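Local coordinates for protein N-acetyltransferase (Escherichia coli, PDB 6GTQ) that probably transfers an acetyl group from acetyl-coenzyme A to an acceptor amine, as members of the GNAT acetyltransferase family do, at residues T113-A118 with K148-I153; D5-E10 with Q60-Y65. The protein carries 1 engineered substitution. All coordinates share one frame; numbering follows the deposited sequence.

Interaction 1 of 2, residues T113-A118 with K148-I153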
ATOM      1  N   THR A 113       2.078  -2.682   9.104  1.00 56.72           N
ATOM      2  CA  THR A 113       3.432  -2.096   9.095  1.00 55.69           C
ATOM      3  C   THR A 113       3.875  -1.786   7.648  1.00 57.75           C
ATOM      4  O   THR A 113       4.531  -0.770   7.414  1.00 56.27           O
ATOM      5  CB  THR A 113       4.415  -2.972   9.896  1.00 62.28           C
ATOM      6  OG1 THR A 113       3.890  -3.168  11.209  1.00 65.49           O
ATOM      7  CG2 THR A 113       5.813  -2.354  10.011  1.00 58.78           C
ATOM      8  N   LEU A 114       3.469  -2.640   6.684  1.00 54.61           N
ATOM      9  CA  LEU A 114       3.760  -2.477   5.259  1.00 52.56           C
ATOM     10  C   LEU A 114       2.988  -1.302   4.655  1.00 52.62           C
ATOM     11  O   LEU A 114       3.542  -0.569   3.835  1.00 49.50           O
ATOM     12  CB  LEU A 114       3.513  -3.788   4.493  1.00 53.07           C
ATOM     13  CG  LEU A 114       4.773  -4.530   4.054  1.00 58.04           C
ATOM     14  CD1 LEU A 114       5.473  -5.182   5.232  1.00 60.37           C
ATOM     15  CD2 LEU A 114       4.457  -5.560   2.990  1.00 60.14           C
ATOM     16  N   VAL A 115       1.731  -1.096   5.099  1.00 49.08           N
ATOM     17  CA  VAL A 115       0.894   0.041   4.679  1.00 47.28           C
ATOM     18  C   VAL A 115       1.524   1.353   5.217  1.00 49.06           C
ATOM     19  O   VAL A 115       1.619   2.325   4.479  1.00 46.91           O
ATOM     20  CB  VAL A 115      -0.593  -0.131   5.104  1.00 51.58           C
ATOM     21  CG1 VAL A 115      -1.424   1.101   4.749  1.00 50.09           C
ATOM     22  CG2 VAL A 115      -1.201  -1.377   4.471  1.00 51.97           C
ATOM     23  N   ALA A 116       2.011   1.342   6.474  1.00 47.21           N
ATOM     24  CA  ALA A 116       2.673   2.491   7.103  1.00 47.72           C
ATOM     25  C   ALA A 116       3.985   2.847   6.369  1.00 51.51           C
ATOM     26  O   ALA A 116       4.320   4.029   6.247  1.00 51.48           O
ATOM     27  CB  ALA A 116       2.923   2.224   8.585  1.00 50.23           C
ATOM     28  N   HIS A 117       4.690   1.827   5.849  1.00 47.77           N
ATOM     29  CA  HIS A 117       5.907   1.989   5.057  1.00 46.44           C
ATOM     30  C   HIS A 117       5.527   2.661   3.731  1.00 48.05           C
ATOM     31  O   HIS A 117       6.106   3.694   3.370  1.00 47.52           O
ATOM     32  CB  HIS A 117       6.586   0.635   4.823  1.00 47.15           C
ATOM     33  CG  HIS A 117       7.932   0.756   4.177  1.00 50.42           C
ATOM     34  ND1 HIS A 117       8.069   0.831   2.808  1.00 50.86           N
ATOM     35  CD2 HIS A 117       9.160   0.826   4.739  1.00 53.30           C
ATOM     36  CE1 HIS A 117       9.365   0.936   2.578  1.00 50.39           C
ATOM     37  NE2 HIS A 117      10.062   0.931   3.708  1.00 52.11           N
ATOM     38  N   ALA A 118       4.502   2.108   3.059  1.00 43.90           N
ATOM     39  CA  ALA A 118       3.919   2.619   1.814  1.00 42.93           C
ATOM     40  C   ALA A 118       3.525   4.082   1.965  1.00 47.95           C
ATOM     41  O   ALA A 118       3.939   4.908   1.145  1.00 49.63           O
ATOM     42  CB  ALA A 118       2.708   1.786   1.421  1.00 43.48           C
ATOM     43  N   LYS A 148     -10.247  -0.480   6.157  1.00 59.34           N
ATOM     44  CA  LYS A 148     -11.174   0.364   6.925  1.00 60.29           C
ATOM     45  C   LYS A 148     -10.662   0.584   8.353  1.00 66.17           C
ATOM     46  O   LYS A 148     -10.775   1.695   8.869  1.00 65.71           O
ATOM     47  CB  LYS A 148     -12.591  -0.238   6.962  1.00 65.17           C
ATOM     48  CG  LYS A 148     -13.469   0.147   5.782  1.00 74.39           C
ATOM     49  CD  LYS A 148     -14.935   0.148   6.169  1.00 87.82           C
ATOM     50  CE  LYS A 148     -15.772  -0.782   5.321  1.00103.21           C
ATOM     51  NZ  LYS A 148     -15.823  -2.165   5.875  1.00114.99           N
ATOM     52  N   SER A 149     -10.074  -0.466   8.980  1.00 65.49           N
ATOM     53  CA  SER A 149      -9.513  -0.413  10.341  1.00 66.77           C
ATOM     54  C   SER A 149      -8.245   0.450  10.415  1.00 68.07           C
ATOM     55  O   SER A 149      -7.878   0.929  11.492  1.00 67.99           O
ATOM     56  CB  SER A 149      -9.257  -1.815  10.890  1.00 72.54           C
ATOM     57  OG  SER A 149      -8.162  -2.445  10.248  1.00 78.82           O
ATOM     58  N   LEU A 150      -7.588   0.656   9.264  1.00 62.37           N
ATOM     59  CA  LEU A 150      -6.412   1.503   9.160  1.00 59.49           C
ATOM     60  C   LEU A 150      -6.800   2.957   8.878  1.00 61.13           C
ATOM     61  O   LEU A 150      -5.930   3.820   8.902  1.00 60.32           O
ATOM     62  CB  LEU A 150      -5.445   0.973   8.101  1.00 57.82           C
ATOM     63  CG  LEU A 150      -4.725  -0.339   8.401  1.00 62.91           C
ATOM     64  CD1 LEU A 150      -3.712  -0.629   7.313  1.00 60.96           C
ATOM     65  CD2 LEU A 150      -4.028  -0.307   9.764  1.00 65.69           C
ATOM     66  N   GLY A 151      -8.093   3.211   8.638  1.00 56.57           N
ATOM     67  CA  GLY A 151      -8.636   4.549   8.417  1.00 55.07           C
ATOM     68  C   GLY A 151      -8.909   4.953   6.980  1.00 56.08           C
ATOM     69  O   GLY A 151      -9.202   6.126   6.716  1.00 54.85           O
ATOM     70  N   PHE A 152      -8.812   3.999   6.034  1.00 50.82           N
ATOM     71  CA  PHE A 152      -9.086   4.286   4.622  1.00 48.68           C
ATOM     72  C   PHE A 152     -10.591   4.506   4.417  1.00 55.52           C
ATOM     73  O   PHE A 152     -11.404   3.818   5.039  1.00 58.48           O
ATOM     74  CB  PHE A 152      -8.567   3.164   3.721  1.00 48.84           C
ATOM     75  CG  PHE A 152      -7.077   3.129   3.483  1.00 47.65           C
ATOM     76  CD1 PHE A 152      -6.212   2.623   4.448  1.00 50.40           C
ATOM     77  CD2 PHE A 152      -6.545   3.511   2.258  1.00 47.92           C
ATOM     78  CE1 PHE A 152      -4.841   2.543   4.207  1.00 49.66           C
ATOM     79  CE2 PHE A 152      -5.168   3.454   2.024  1.00 49.12           C
ATOM     80  CZ  PHE A 152      -4.327   2.960   2.996  1.00 47.66           C
ATOM     81  N   ILE A 153     -10.956   5.504   3.603  1.00 51.15           N
ATOM     82  CA  ILE A 153     -12.350   5.834   3.334  1.00 52.39           C
ATOM     83  C   ILE A 153     -12.838   4.930   2.217  1.00 56.52           C
ATOM     84  O   ILE A 153     -12.256   4.955   1.135  1.00 54.22           O
ATOM     85  CB  ILE A 153     -12.564   7.363   3.049  1.00 55.25           C
ATOM     86  CG1 ILE A 153     -12.379   8.203   4.332  1.00 56.12           C
ATOM     87  CG2 ILE A 153     -13.942   7.656   2.428  1.00 56.97           C
ATOM     88  CD1 ILE A 153     -11.037   8.859   4.449  1.00 61.31           C
TER
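V115 meets L150 and F152 without any hydrogen bond between the two segments; the shortest backbone bond within them, A118 N to L114 O at 2.9 Å, is internal to helix 110-129 and pairs its backbone groups. V115 and L150 meet tip to tip, CD1 of L150 lying 3.8 Å from V115 CG1 and scarcely farther from V115 CB and CG2, so one methyl rests against the whole isopropyl group. V115 CG1, turned anti to its own nitrogen (chi1 176°), also reaches the F152 ring, arriving at the edge near the ring plane, 3.7 Å from F152 CE1. Between the two partners G151, just past helix 141-149, has the positive phi (101°) of a Schellman motif, with G151 N bonded to K148 O at 3.1 Å; the turn lets L150 and F152 both point at the valine. A112 and M119, which lie with V115 on helix 110-129, pack on L150 and F152 respectively, L99 of strand 90-101 packs on V115, and F147 meets the F152 ring edge-to-face. All three touching side chains are buried, and a compact branched valine suits the place facing both. The contact therefore rests on shape fit and exclusion of water, and joins helix 110-129 to the turn that follows helix 141-149.

Interaction 2 of 2, residues D5-E10 with Q60-Y65; sequences DDLTIE and QVLGYY
L7 and L62 make the closer of two apolar contacts, L7 CD2 lying 3.9 Å from L62 CD1 where the side chains cross at about a right angle. In both leucines CG stands beside the backbone nitrogen (chi1 near -69° in both), and their branched ends span the gap between the lead-in to strand 8-11 and strand 61-74, which are not neighbours in the sheet. Leucine has the length for this, since the alpha carbons of L7 and L62 are 8.6 Å apart. The second contact is lighter: I9 CG2 comes within 4.4 Å of Y65 CE2, obliquely to the ring. Tyrosine suits its place by reach, for its side chain does not set out toward I9, yet its end comes nearer.

Among polar interactions, no hydrogen bond joins the two segments directly. Their backbones bond instead to strand 48-53 between them, T8 with C53, E10 with I51 and L62 with L52. The hydroxyl of Y65 is satisfied by H117 ND1, which fixes the end of the ring.

A classic beta bulge, in which L62 and G63 both face L52, shifts the usual alternation, leaving V61 and Y64 directed away.

The touching parts, 7-9 and 62-65, run in nearly the same direction, 14° apart; each strand is antiparallel to 48-53. L52 lies against L7 and I9, helix 110-129 covers the same face through W110 on L7 and L114 and A118 on Y65, and L99 of strand 90-101 packs on Y65.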
ATOM      1  N   ASP A   5      14.552  -7.435  15.772  1.00106.30           N
ATOM      2  CA  ASP A   5      13.969  -8.316  14.761  1.00103.94           C
ATOM      3  C   ASP A   5      14.904  -8.503  13.549  1.00104.60           C
ATOM      4  O   ASP A   5      15.672  -7.593  13.211  1.00103.25           O
ATOM      5  CB  ASP A   5      12.585  -7.794  14.311  1.00103.15           C
ATOM      6  CG  ASP A   5      11.519  -8.867  14.128  1.00113.25           C
ATOM      7  OD1 ASP A   5      11.785  -9.855  13.402  1.00113.28           O
ATOM      8  OD2 ASP A   5      10.415  -8.709  14.694  1.00119.21           O
ATOM      9  N   ASP A   6      14.813  -9.684  12.890  1.00 99.24           N
ATOM     10  CA  ASP A   6      15.609 -10.068  11.714  1.00 96.65           C
ATOM     11  C   ASP A   6      15.045  -9.496  10.388  1.00 92.80           C
ATOM     12  O   ASP A   6      15.791  -9.367   9.424  1.00 90.59           O
ATOM     13  CB  ASP A   6      15.725 -11.611  11.645  1.00100.82           C
ATOM     14  CG  ASP A   6      16.845 -12.191  10.786  1.00114.04           C
ATOM     15  OD1 ASP A   6      17.961 -11.618  10.786  1.00115.61           O
ATOM     16  OD2 ASP A   6      16.614 -13.241  10.143  1.00119.68           O
ATOM     17  N   LEU A   7      13.746  -9.138  10.353  1.00 85.08           N
ATOM     18  CA  LEU A   7      13.052  -8.619   9.171  1.00 80.21           C
ATOM     19  C   LEU A   7      13.321  -7.148   8.831  1.00 79.15           C
ATOM     20  O   LEU A   7      13.482  -6.325   9.735  1.00 79.41           O
ATOM     21  CB  LEU A   7      11.537  -8.843   9.301  1.00 79.80           C
ATOM     22  CG  LEU A   7      11.049 -10.290   9.236  1.00 85.72           C
ATOM     23  CD1 LEU A   7       9.857 -10.489  10.128  1.00 87.15           C
ATOM     24  CD2 LEU A   7      10.719 -10.703   7.807  1.00 86.62           C
ATOM     25  N   THR A   8      13.343  -6.824   7.512  1.00 71.19           N
ATOM     26  CA  THR A   8      13.506  -5.461   6.967  1.00 68.15           C
ATOM     27  C   THR A   8      12.543  -5.201   5.797  1.00 66.05           C
ATOM     28  O   THR A   8      12.150  -6.143   5.110  1.00 63.76           O
ATOM     29  CB  THR A   8      14.949  -5.165   6.500  1.00 77.98           C
ATOM     30  OG1 THR A   8      15.354  -6.123   5.527  1.00 80.88           O
ATOM     31  CG2 THR A   8      15.950  -5.090   7.641  1.00 81.22           C
ATOM     32  N   ILE A   9      12.173  -3.919   5.572  1.00 60.36           N
ATOM     33  CA  ILE A   9      11.349  -3.494   4.428  1.00 56.99           C
ATOM     34  C   ILE A   9      12.233  -2.648   3.526  1.00 59.73           C
ATOM     35  O   ILE A   9      12.789  -1.639   3.965  1.00 60.22           O
ATOM     36  CB  ILE A   9      10.015  -2.768   4.758  1.00 58.70           C
ATOM     37  CG1 ILE A   9       9.210  -3.491   5.854  1.00 60.00           C
ATOM     38  CG2 ILE A   9       9.181  -2.597   3.474  1.00 57.01           C
ATOM     39  CD1 ILE A   9       8.239  -2.594   6.632  1.00 62.96           C
ATOM     40  N   GLU A  10      12.383  -3.077   2.276  1.00 54.48           N
ATOM     41  CA  GLU A  10      13.204  -2.391   1.290  1.00 53.06           C
ATOM     42  C   GLU A  10      12.588  -2.501  -0.096  1.00 54.11           C
ATOM     43  O   GLU A  10      11.856  -3.447  -0.371  1.00 53.77           O
ATOM     44  CB  GLU A  10      14.648  -2.945   1.299  1.00 55.96           C
ATOM     45  CG  GLU A  10      14.763  -4.431   0.972  1.00 68.63           C
ATOM     46  CD  GLU A  10      16.157  -5.012   0.833  1.00 94.44           C
ATOM     47  OE1 GLU A  10      16.410  -5.708  -0.179  1.00 88.70           O
ATOM     48  OE2 GLU A  10      16.991  -4.793   1.743  1.00 94.81           O
ATOM     49  N   GLN A  60      15.073 -14.087   1.995  1.00 64.60           N
ATOM     50  CA  GLN A  60      13.800 -14.813   2.023  1.00 63.92           C
ATOM     51  C   GLN A  60      12.616 -13.838   2.201  1.00 64.57           C
ATOM     52  O   GLN A  60      12.471 -13.216   3.256  1.00 64.53           O
ATOM     53  CB  GLN A  60      13.824 -15.868   3.136  1.00 68.39           C
ATOM     54  CG  GLN A  60      12.606 -16.780   3.165  1.00 92.62           C
ATOM     55  CD  GLN A  60      12.736 -17.910   4.160  1.00119.09           C
ATOM     56  OE1 GLN A  60      13.783 -18.099   4.795  1.00115.35           O
ATOM     57  NE2 GLN A  60      11.664 -18.680   4.328  1.00111.86           N
ATOM     58  N   VAL A  61      11.785 -13.700   1.156  1.00 57.64           N
ATOM     59  CA  VAL A  61      10.634 -12.794   1.134  1.00 54.79           C
ATOM     60  C   VAL A  61       9.466 -13.356   1.933  1.00 58.64           C
ATOM     61  O   VAL A  61       8.980 -14.448   1.624  1.00 60.14           O
ATOM     62  CB  VAL A  61      10.237 -12.392  -0.314  1.00 56.03           C
ATOM     63  CG1 VAL A  61       8.956 -11.551  -0.339  1.00 54.14           C
ATOM     64  CG2 VAL A  61      11.381 -11.653  -0.997  1.00 54.64           C
ATOM     65  N   LEU A  62       9.009 -12.593   2.942  1.00 52.91           N
ATOM     66  CA  LEU A  62       7.891 -12.969   3.805  1.00 53.83           C
ATOM     67  C   LEU A  62       6.713 -11.984   3.712  1.00 56.47           C
ATOM     68  O   LEU A  62       5.852 -11.935   4.589  1.00 57.28           O
ATOM     69  CB  LEU A  62       8.355 -13.182   5.265  1.00 55.54           C
ATOM     70  CG  LEU A  62       9.261 -14.404   5.531  1.00 61.53           C
ATOM     71  CD1 LEU A  62       9.811 -14.369   6.928  1.00 63.27           C
ATOM     72  CD2 LEU A  62       8.540 -15.719   5.275  1.00 63.24           C
ATOM     73  N   GLY A  63       6.668 -11.244   2.619  1.00 50.88           N
ATOM     74  CA  GLY A  63       5.636 -10.252   2.378  1.00 49.43           C
ATOM     75  C   GLY A  63       6.078  -9.221   1.374  1.00 52.69           C
ATOM     76  O   GLY A  63       7.277  -8.985   1.205  1.00 51.95           O
ATOM     77  N   TYR A  64       5.104  -8.612   0.691  1.00 49.25           N
ATOM     78  CA  TYR A  64       5.356  -7.592  -0.318  1.00 47.19           C
ATOM     79  C   TYR A  64       4.201  -6.620  -0.522  1.00 49.47           C
ATOM     80  O   TYR A  64       3.059  -6.889  -0.131  1.00 51.21           O
ATOM     81  CB  TYR A  64       5.740  -8.245  -1.663  1.00 48.64           C
ATOM     82  CG  TYR A  64       4.601  -8.821  -2.487  1.00 50.72           C
ATOM     83  CD1 TYR A  64       3.921  -8.038  -3.422  1.00 50.04           C
ATOM     84  CD2 TYR A  64       4.279 -10.177  -2.416  1.00 54.17           C
ATOM     85  CE1 TYR A  64       2.917  -8.576  -4.227  1.00 51.11           C
ATOM     86  CE2 TYR A  64       3.296 -10.734  -3.241  1.00 55.08           C
ATOM     87  CZ  TYR A  64       2.613  -9.925  -4.138  1.00 58.94           C
ATOM     88  OH  TYR A  64       1.642 -10.453  -4.946  1.00 58.45           O
ATOM     89  N   TYR A  65       4.504  -5.515  -1.194  1.00 42.69           N
ATOM     90  CA  TYR A  65       3.522  -4.526  -1.624  1.00 40.34           C
ATOM     91  C   TYR A  65       3.999  -3.873  -2.922  1.00 43.58           C
ATOM     92  O   TYR A  65       5.196  -3.874  -3.198  1.00 41.88           O
ATOM     93  CB  TYR A  65       3.104  -3.530  -0.512  1.00 39.14           C
ATOM     94  CG  TYR A  65       4.040  -2.372  -0.233  1.00 37.85           C
ATOM     95  CD1 TYR A  65       4.060  -1.251  -1.062  1.00 38.06           C
ATOM     96  CD2 TYR A  65       4.802  -2.332   0.934  1.00 38.82           C
ATOM     97  CE1 TYR A  65       4.888  -0.165  -0.792  1.00 36.92           C
ATOM     98  CE2 TYR A  65       5.619  -1.238   1.228  1.00 39.20           C
ATOM     99  CZ  TYR A  65       5.658  -0.158   0.360  1.00 45.95           C
ATOM    100  OH  TYR A  65       6.477   0.911   0.619  1.00 48.32           O
TER

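How the interactions relate
From the N terminus, interaction 2 closes first: residues 5-10 return to 60-65 after 49 residues that include helices 28-36 and 38-43 and strand 48-53. The chain then runs on through strands 61-74 and 90-101 into helix 110-129, where interaction 1 opens; 29 residues later, after strand 133-137, it closes at the end of helix 141-149 and the turn that follows. The two loops are in series, neither nested nor crossed. Their centres lie about 17 Å apart, yet helix 110-129 touches both: V115 serves interaction 1, while H117 NE2 packs 3.6 Å from I9 CG2 of interaction 2. The helix thus ties the N-terminal strands to the C-terminal part of the fold.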